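Local coordinates for catechol 2,3-dioxygenase (Pseudomonas sp. KL28, PDB 3HPY), which probably catalyses the extradiol, iron-dependent cleavage of catechol by O2 to 2-hydroxy-6-oxohexa-2,4-dienoate in the breakdown of aromatic hydrocarbons, at residues P9-V14 with A122-V127; G36-D39 with V43-K46; Q87-T92 with T170-F175. One frame throughout, in Å; residues are numbered along the deposited sequence.

Contact 1 of 3, residues P9-V14 with A122-V127; sequences PGHAQV and AEKTCV
G10 and K124 mark the closest backbone approach, yet their CA atoms stand 9.2 Å apart. P9-V14 is a length of strand 9-16, while A122-V127 is irregular chain just beyond strand 117-121, so the two backbones are not sheet partners and the gap is bridged by side chains. The strand is itself distorted here: G10 and H11 both face G70 of strand 65-73, a classic beta bulge. Strands 9-16 and 65-73 run side by side in the middle of the eight-stranded N-terminal sheet, with 56-60 beyond the first and 117-121 beyond the second, an arrangement that belongs to the vicinal oxygen chelate fold. K124 reaches back to this central region from the chain leaving strand 117-121. Its CG lies anti to the backbone N (chi1 178°) and the chain stays extended until a single bend at chi3 (-78°), which delivers NZ to the edge of the H11 imidazole. There K124 NZ donates to H11 ND1 at 3.0 Å, sitting 16° out of the ring plane. K124 NZ also lies 3.6 Å from H11 CB and 3.7 Å from G10 O, the latter too long to count as a bond. Buried together with H11 and G10, the lysine probably keeps its charge; its stronger grip is on the carbonyl oxygen of S54, with a weak bond to the hydroxyl of Y121 besides. Because ND1 accepts, the ring hydrogen should be on NE2, which makes a weak hydrogen bond to E119 OE1. The ring of Y121 meets the imidazole with the two planes almost parallel, and M101 and I57 also touch the H11 side chain.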
loop_
_atom_site.group_PDB
_atom_site.type_symbol
_atom_site.label_atom_id
_atom_site.label_comp_id
_atom_site.label_asym_id
_atom_site.label_seq_id
_atom_site.Cartn_x
_atom_site.Cartn_y
_atom_site.Cartn_z
ATOM N N PRO C 9 -14.487 19.019 -12.930
ATOM C CA PRO C 9 -14.538 20.215 -12.082
ATOM C C PRO C 9 -13.328 21.029 -12.537
ATOM O O PRO C 9 -12.227 20.475 -12.645
ATOM C CB PRO C 9 -14.334 19.655 -10.683
ATOM C CG PRO C 9 -14.979 18.310 -10.752
ATOM C CD PRO C 9 -14.640 17.788 -12.132
ATOM N N GLY C 10 -13.517 22.320 -12.814
ATOM C CA GLY C 10 -12.410 23.143 -13.277
ATOM C C GLY C 10 -11.724 23.974 -12.207
ATOM O O GLY C 10 -10.502 24.113 -12.216
ATOM N N HIS C 11 -12.498 24.527 -11.279
ATOM C CA HIS C 11 -11.913 25.343 -10.231
ATOM C C HIS C 11 -12.880 25.662 -9.094
ATOM O O HIS C 11 -14.102 25.628 -9.269
ATOM C CB HIS C 11 -11.368 26.643 -10.850
ATOM C CG HIS C 11 -12.407 27.474 -11.539
ATOM N ND1 HIS C 11 -12.127 28.243 -12.651
ATOM C CD2 HIS C 11 -13.715 27.686 -11.258
ATOM C CE1 HIS C 11 -13.218 28.890 -13.022
ATOM N NE2 HIS C 11 -14.195 28.569 -12.193
ATOM N N ALA C 12 -12.327 25.957 -7.923
ATOM C CA ALA C 12 -13.139 26.313 -6.768
ATOM C C ALA C 12 -12.647 27.643 -6.198
ATOM O O ALA C 12 -11.498 27.747 -5.778
ATOM C CB ALA C 12 -13.045 25.228 -5.704
ATOM N N GLN C 13 -13.497 28.666 -6.197
ATOM C CA GLN C 13 -13.087 29.950 -5.636
ATOM C C GLN C 13 -13.528 29.973 -4.179
ATOM O O GLN C 13 -14.723 30.047 -3.885
ATOM C CB GLN C 13 -13.722 31.122 -6.390
ATOM C CG GLN C 13 -13.373 32.490 -5.791
ATOM C CD GLN C 13 -12.183 33.152 -6.460
ATOM O OE1 GLN C 13 -12.325 33.827 -7.483
ATOM N NE2 GLN C 13 -10.998 32.956 -5.890
ATOM N N VAL C 14 -12.550 29.898 -3.281
ATOM C CA VAL C 14 -12.799 29.874 -1.843
ATOM C C VAL C 14 -12.153 31.084 -1.168
ATOM O O VAL C 14 -11.075 31.536 -1.561
ATOM C CB VAL C 14 -12.233 28.566 -1.214
ATOM C CG1 VAL C 14 -12.420 28.576 0.300
ATOM C CG2 VAL C 14 -12.936 27.360 -1.811
ATOM N N ALA C 122 -14.779 27.038 -21.199
ATOM C CA ALA C 122 -14.132 26.142 -22.150
ATOM C C ALA C 122 -12.665 26.480 -22.319
ATOM O O ALA C 122 -11.904 25.704 -22.898
ATOM C CB ALA C 122 -14.836 26.219 -23.498
ATOM N N GLU C 123 -12.255 27.632 -21.808
ATOM C CA GLU C 123 -10.872 28.039 -21.969
ATOM C C GLU C 123 -10.118 28.341 -20.684
ATOM O O GLU C 123 -10.649 28.931 -19.740
ATOM C CB GLU C 123 -10.793 29.242 -22.915
ATOM C CG GLU C 123 -11.243 28.943 -24.343
ATOM C CD GLU C 123 -11.203 30.176 -25.236
ATOM O OE1 GLU C 123 -10.118 30.787 -25.354
ATOM O OE2 GLU C 123 -12.253 30.532 -25.818
ATOM N N LYS C 124 -8.863 27.911 -20.673
ATOM C CA LYS C 124 -7.958 28.108 -19.553
ATOM C C LYS C 124 -6.596 27.607 -19.997
ATOM O O LYS C 124 -6.436 26.442 -20.374
ATOM C CB LYS C 124 -8.435 27.340 -18.321
ATOM C CG LYS C 124 -7.499 27.477 -17.127
ATOM C CD LYS C 124 -8.091 26.876 -15.854
ATOM C CE LYS C 124 -9.135 27.786 -15.215
ATOM N NZ LYS C 124 -9.572 27.252 -13.890
ATOM N N THR C 125 -5.617 28.497 -19.956
ATOM C CA THR C 125 -4.262 28.183 -20.377
ATOM C C THR C 125 -3.702 26.884 -19.808
ATOM O O THR C 125 -3.833 26.606 -18.616
ATOM C CB THR C 125 -3.307 29.336 -20.012
ATOM O OG1 THR C 125 -3.789 30.552 -20.595
ATOM C CG2 THR C 125 -1.904 29.057 -20.526
ATOM N N CYS C 126 -3.081 26.097 -20.682
ATOM C CA CYS C 126 -2.456 24.834 -20.314
ATOM C C CYS C 126 -0.998 25.107 -19.980
ATOM O O CYS C 126 -0.224 25.488 -20.861
ATOM C CB CYS C 126 -2.529 23.838 -21.478
ATOM S SG CYS C 126 -1.475 22.363 -21.269
ATOM N N VAL C 127 -0.626 24.911 -18.716
ATOM C CA VAL C 127 0.747 25.155 -18.272
ATOM C C VAL C 127 1.553 23.863 -18.165
ATOM O O VAL C 127 2.785 23.901 -18.090
ATOM C CB VAL C 127 0.772 25.859 -16.892
ATOM C CG1 VAL C 127 2.172 26.410 -16.601
ATOM C CG2 VAL C 127 -0.255 26.979 -16.865
#

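Contact 2 of 3, residues G36-D39 with V43-K46; sequences GRDD and VYFK
Y44 places its CG anti to its own carbonyl carbon (chi1 -54°), and D38 turns its CG between its backbone N and carbonyl carbon (chi1 62°); together these rotations bring phenol and carboxylate to one side of the hairpin. Y44 OH donates to D38 OD2 at 2.8 Å. It meets that oxygen on the anti side, 23° out of the carboxylate plane, while the carboxylate and the ring stand almost perpendicular and D38 OD2 lies at the ring edge, 3.6 Å from Y44 CE1. The other oxygen, OD1, takes the stronger partner: it accepts from the backbone N of Q40, closing an Asx turn, and from that of R42. Strands 33-37 and 43-46 form the antiparallel hairpin at one end of the N-terminal sheet. Y44 N donates to G36 O at 2.7 Å in a nearly straight bond. G36 O also receives a CA-H...O contact from V43 CA at 3.4 Å and lies in the plane of the Y44 ring at its edge, 3.2 Å from Y44 CD1. One residue along, R37 and V43 form a non-hydrogen-bonded pair with CA atoms 4.2 Å apart. Their side chains run together in the same direction, R37 CG against V43 CG2 at 3.7 Å, on the face where I23 of helix 19-29 touches both. The Y44 ring is on the opposite face, against M101 and S54, and its hydroxyl also bonds the backbone N of L102. The phenol oxygen thus both gives and accepts. With the phenol and the N-H groups of Q40 and R42 among its donors, the carboxylate is probably ionised; its bonds hold the turn to strand 43-46, and the Y44 hydroxyl carries the link on to L102.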
loop_
_atom_site.group_PDB
_atom_site.type_symbol
_atom_site.label_atom_id
_atom_site.label_comp_id
_atom_site.label_asym_id
_atom_site.label_seq_id
_atom_site.Cartn_x
_atom_site.Cartn_y
_atom_site.Cartn_z
ATOM N N GLY C 36 -0.248 32.099 -10.004
ATOM C CA GLY C 36 -0.439 33.488 -10.353
ATOM C C GLY C 36 -1.245 34.224 -9.304
ATOM O O GLY C 36 -1.991 33.619 -8.533
ATOM N N ARG C 37 -1.086 35.541 -9.273
ATOM C CA ARG C 37 -1.807 36.386 -8.333
ATOM C C ARG C 37 -2.212 37.631 -9.113
ATOM O O ARG C 37 -1.351 38.398 -9.546
ATOM C CB ARG C 37 -0.892 36.755 -7.160
ATOM C CG ARG C 37 -0.186 35.550 -6.545
ATOM C CD ARG C 37 0.852 35.951 -5.510
ATOM N NE ARG C 37 0.246 36.387 -4.258
ATOM C CZ ARG C 37 0.934 36.695 -3.164
ATOM N NH1 ARG C 37 2.257 36.615 -3.167
ATOM N NH2 ARG C 37 0.300 37.080 -2.063
ATOM N N ASP C 38 -3.516 37.824 -9.306
ATOM C CA ASP C 38 -3.996 38.978 -10.062
ATOM C C ASP C 38 -3.999 40.284 -9.268
ATOM O O ASP C 38 -3.443 40.369 -8.170
ATOM C CB ASP C 38 -5.401 38.718 -10.636
ATOM C CG ASP C 38 -6.448 38.469 -9.564
ATOM O OD1 ASP C 38 -6.358 39.066 -8.468
ATOM O OD2 ASP C 38 -7.384 37.685 -9.824
ATOM N N ASP C 39 -4.636 41.299 -9.841
ATOM C CA ASP C 39 -4.721 42.618 -9.228
ATOM C C ASP C 39 -5.798 42.737 -8.150
ATOM O O ASP C 39 -5.825 43.720 -7.407
ATOM C CB ASP C 39 -4.958 43.669 -10.316
ATOM C CG ASP C 39 -6.027 43.248 -11.310
ATOM O OD1 ASP C 39 -5.770 42.317 -12.110
ATOM O OD2 ASP C 39 -7.127 43.841 -11.290
ATOM N N VAL C 43 -5.017 34.623 -5.343
ATOM C CA VAL C 43 -3.866 33.803 -5.706
ATOM C C VAL C 43 -4.365 32.454 -6.221
ATOM O O VAL C 43 -5.202 31.805 -5.587
ATOM C CB VAL C 43 -2.906 33.620 -4.506
ATOM C CG1 VAL C 43 -3.655 33.101 -3.323
ATOM C CG2 VAL C 43 -1.778 32.684 -4.877
ATOM N N TYR C 44 -3.856 32.055 -7.383
ATOM C CA TYR C 44 -4.271 30.814 -8.029
ATOM C C TYR C 44 -3.342 29.632 -7.762
ATOM O O TYR C 44 -2.114 29.774 -7.718
ATOM C CB TYR C 44 -4.389 31.022 -9.546
ATOM C CG TYR C 44 -5.277 32.178 -9.989
ATOM C CD1 TYR C 44 -4.930 33.502 -9.706
ATOM C CD2 TYR C 44 -6.444 31.948 -10.724
ATOM C CE1 TYR C 44 -5.717 34.564 -10.144
ATOM C CE2 TYR C 44 -7.242 33.009 -11.170
ATOM C CZ TYR C 44 -6.871 34.313 -10.876
ATOM O OH TYR C 44 -7.649 35.362 -11.314
ATOM N N PHE C 45 -3.955 28.460 -7.611
ATOM C CA PHE C 45 -3.241 27.213 -7.354
ATOM C C PHE C 45 -3.765 26.117 -8.268
ATOM O O PHE C 45 -4.844 26.240 -8.846
ATOM C CB PHE C 45 -3.467 26.736 -5.918
ATOM C CG PHE C 45 -2.913 27.644 -4.862
ATOM C CD1 PHE C 45 -3.716 28.612 -4.263
ATOM C CD2 PHE C 45 -1.608 27.480 -4.409
ATOM C CE1 PHE C 45 -3.228 29.393 -3.220
ATOM C CE2 PHE C 45 -1.112 28.257 -3.369
ATOM C CZ PHE C 45 -1.924 29.215 -2.773
ATOM N N LYS C 46 -2.993 25.038 -8.375
ATOM C CA LYS C 46 -3.367 23.867 -9.164
ATOM C C LYS C 46 -2.643 22.646 -8.588
ATOM O O LYS C 46 -1.655 22.788 -7.863
ATOM C CB LYS C 46 -2.971 24.042 -10.630
ATOM C CG LYS C 46 -1.470 23.922 -10.893
ATOM C CD LYS C 46 -1.186 24.041 -12.376
ATOM C CE LYS C 46 -1.460 22.724 -13.098
ATOM N NZ LYS C 46 -0.356 21.746 -12.814
#

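Contact 3 of 3, residues Q87-T92 with T170-F175; sequences QAYGLT and TEVLGF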
loop_
_atom_site.group_PDB
_atom_site.type_symbol
_atom_site.label_atom_id
_atom_site.label_comp_id
_atom_site.label_asym_id
_atom_site.label_seq_id
_atom_site.Cartn_x
_atom_site.Cartn_y
_atom_site.Cartn_z
ATOM N N GLN C 87 -30.762 28.611 -20.252
ATOM C CA GLN C 87 -31.769 29.657 -20.366
ATOM C C GLN C 87 -33.104 29.070 -20.811
ATOM O O GLN C 87 -34.149 29.460 -20.302
ATOM C CB GLN C 87 -31.318 30.734 -21.345
ATOM C CG GLN C 87 -29.968 31.314 -21.031
ATOM C CD GLN C 87 -29.649 32.480 -21.919
ATOM O OE1 GLN C 87 -28.525 32.624 -22.397
ATOM N NE2 GLN C 87 -30.639 33.335 -22.144
ATOM N N ALA C 88 -33.071 28.129 -21.749
ATOM C CA ALA C 88 -34.306 27.505 -22.226
ATOM C C ALA C 88 -34.998 26.811 -21.058
ATOM O O ALA C 88 -36.228 26.737 -21.004
ATOM C CB ALA C 88 -33.999 26.488 -23.335
ATOM N N TYR C 89 -34.187 26.310 -20.126
ATOM C CA TYR C 89 -34.669 25.608 -18.938
ATOM C C TYR C 89 -35.329 26.601 -17.995
ATOM O O TYR C 89 -36.177 26.230 -17.185
ATOM C CB TYR C 89 -33.503 24.926 -18.208
ATOM C CG TYR C 89 -33.937 23.922 -17.153
ATOM C CD1 TYR C 89 -34.455 22.682 -17.519
ATOM C CD2 TYR C 89 -33.852 24.223 -15.789
ATOM C CE1 TYR C 89 -34.884 21.761 -16.561
ATOM C CE2 TYR C 89 -34.277 23.313 -14.820
ATOM C CZ TYR C 89 -34.793 22.086 -15.210
ATOM O OH TYR C 89 -35.220 21.190 -14.254
ATOM N N GLY C 90 -34.920 27.861 -18.092
ATOM C CA GLY C 90 -35.497 28.885 -17.237
ATOM C C GLY C 90 -34.525 29.544 -16.271
ATOM O O GLY C 90 -34.914 30.417 -15.493
ATOM N N LEU C 91 -33.261 29.133 -16.314
ATOM C CA LEU C 91 -32.255 29.696 -15.429
ATOM C C LEU C 91 -31.650 30.947 -16.043
ATOM O O LEU C 91 -31.455 31.029 -17.258
ATOM C CB LEU C 91 -31.144 28.672 -15.154
ATOM C CG LEU C 91 -31.538 27.413 -14.370
ATOM C CD1 LEU C 91 -30.401 26.408 -14.401
ATOM C CD2 LEU C 91 -31.889 27.782 -12.940
ATOM N N THR C 92 -31.366 31.934 -15.201
ATOM C CA THR C 92 -30.763 33.164 -15.684
ATOM C C THR C 92 -29.254 32.973 -15.643
ATOM O O THR C 92 -28.708 32.520 -14.634
ATOM C CB THR C 92 -31.144 34.350 -14.795
ATOM O OG1 THR C 92 -32.565 34.360 -14.604
ATOM C CG2 THR C 92 -30.714 35.653 -15.447
ATOM N N THR C 170 -28.806 16.512 -14.132
ATOM C CA THR C 170 -29.068 15.336 -14.958
ATOM C C THR C 170 -29.877 15.596 -16.228
ATOM O O THR C 170 -29.767 14.841 -17.196
ATOM C CB THR C 170 -29.780 14.194 -14.159
ATOM O OG1 THR C 170 -31.141 14.561 -13.883
ATOM C CG2 THR C 170 -29.048 13.914 -12.854
ATOM N N GLU C 171 -30.687 16.647 -16.244
ATOM C CA GLU C 171 -31.472 16.926 -17.437
ATOM C C GLU C 171 -30.874 18.031 -18.300
ATOM O O GLU C 171 -31.223 18.157 -19.469
ATOM C CB GLU C 171 -32.910 17.267 -17.059
ATOM C CG GLU C 171 -33.609 16.142 -16.322
ATOM C CD GLU C 171 -35.116 16.311 -16.263
ATOM O OE1 GLU C 171 -35.593 17.430 -15.965
ATOM O OE2 GLU C 171 -35.827 15.314 -16.506
ATOM N N VAL C 172 -29.952 18.808 -17.737
ATOM C CA VAL C 172 -29.338 19.894 -18.490
ATOM C C VAL C 172 -27.816 19.796 -18.670
ATOM O O VAL C 172 -27.313 19.982 -19.778
ATOM C CB VAL C 172 -29.667 21.257 -17.842
ATOM C CG1 VAL C 172 -29.167 22.389 -18.723
ATOM C CG2 VAL C 172 -31.163 21.375 -17.624
ATOM N N LEU C 173 -27.091 19.508 -17.591
ATOM C CA LEU C 173 -25.630 19.415 -17.639
ATOM C C LEU C 173 -25.046 18.056 -18.025
ATOM O O LEU C 173 -23.825 17.869 -18.006
ATOM C CB LEU C 173 -25.023 19.838 -16.294
ATOM C CG LEU C 173 -25.114 21.316 -15.887
ATOM C CD1 LEU C 173 -24.803 22.190 -17.096
ATOM C CD2 LEU C 173 -26.488 21.637 -15.360
ATOM N N GLY C 174 -25.909 17.106 -18.357
ATOM C CA GLY C 174 -25.432 15.793 -18.748
ATOM C C GLY C 174 -24.847 14.966 -17.616
ATOM O O GLY C 174 -23.981 14.122 -17.844
ATOM N N PHE C 175 -25.304 15.204 -16.391
ATOM C CA PHE C 175 -24.820 14.426 -15.259
ATOM C C PHE C 175 -25.771 13.264 -15.027
ATOM O O PHE C 175 -26.820 13.169 -15.676
ATOM C CB PHE C 175 -24.745 15.279 -13.996
ATOM C CG PHE C 175 -23.577 16.210 -13.963
ATOM C CD1 PHE C 175 -23.429 17.210 -14.923
ATOM C CD2 PHE C 175 -22.621 16.093 -12.966
ATOM C CE1 PHE C 175 -22.341 18.081 -14.883
ATOM C CE2 PHE C 175 -21.529 16.953 -12.909
ATOM C CZ PHE C 175 -21.383 17.952 -13.867
#
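The Y89 ring has one face overlapped by V172, whose CG2 methyl sits 3.9 Å from the ring centroid and 24° off the normal. This is a CH-pi contact shifted toward the rim: V172 CG2 is nearest to Y89 CD1, at 3.5 Å, so the methyl lies over the CD1 flank of the ring, with CG and CE1 almost equally distant. Y89 extends its CG anti to the backbone N (chi1 -167°), which sends the ring out from its helix toward the other segment. At the far end of the ring, E171 OE1 comes near the ring plane but stays 4.1 Å from Y89 OH, with no hydrogen bond between them. The hydroxyl is instead paired with K167 NZ, one turn earlier in helix 162-171. Directly after Y89, G90 adopts positive phi in a Schellman motif, G90 N bonded to Q87 O at 2.8 Å; G174 likewise has positive phi where the 170-175 segment leaves helix 162-171. The contact thus joins the C-terminal ends of helices 76-89 and 162-171, one on each domain, at the protein surface. V172 also touches D85 and L86, Y89 and L91 both reach I168, and behind helix 162-171 T170 and F175 pack on L194 of strand 189-195.

Overall arrangement
Contacts 1 and 2 both reach the N-terminal sheet, with centres 11 Å apart and nearest atoms about 5 Å apart; contact 2 is nested in the chain loop that contact 1 closes. They do not touch directly, but S54 and M101 each meet residues of both. Contact 3 lies farther off, between helices of the two domains, its nearest atoms about 7 Å from contact 1 and about 19 Å from contact 2. The iron site of H154, H216 and E267, with bound 4-methylcatechol, is in the C-terminal domain. G10 of contact 1 is about 10 Å from the side chain of H154, without touching it; contacts 2 and 3 lie away from the site.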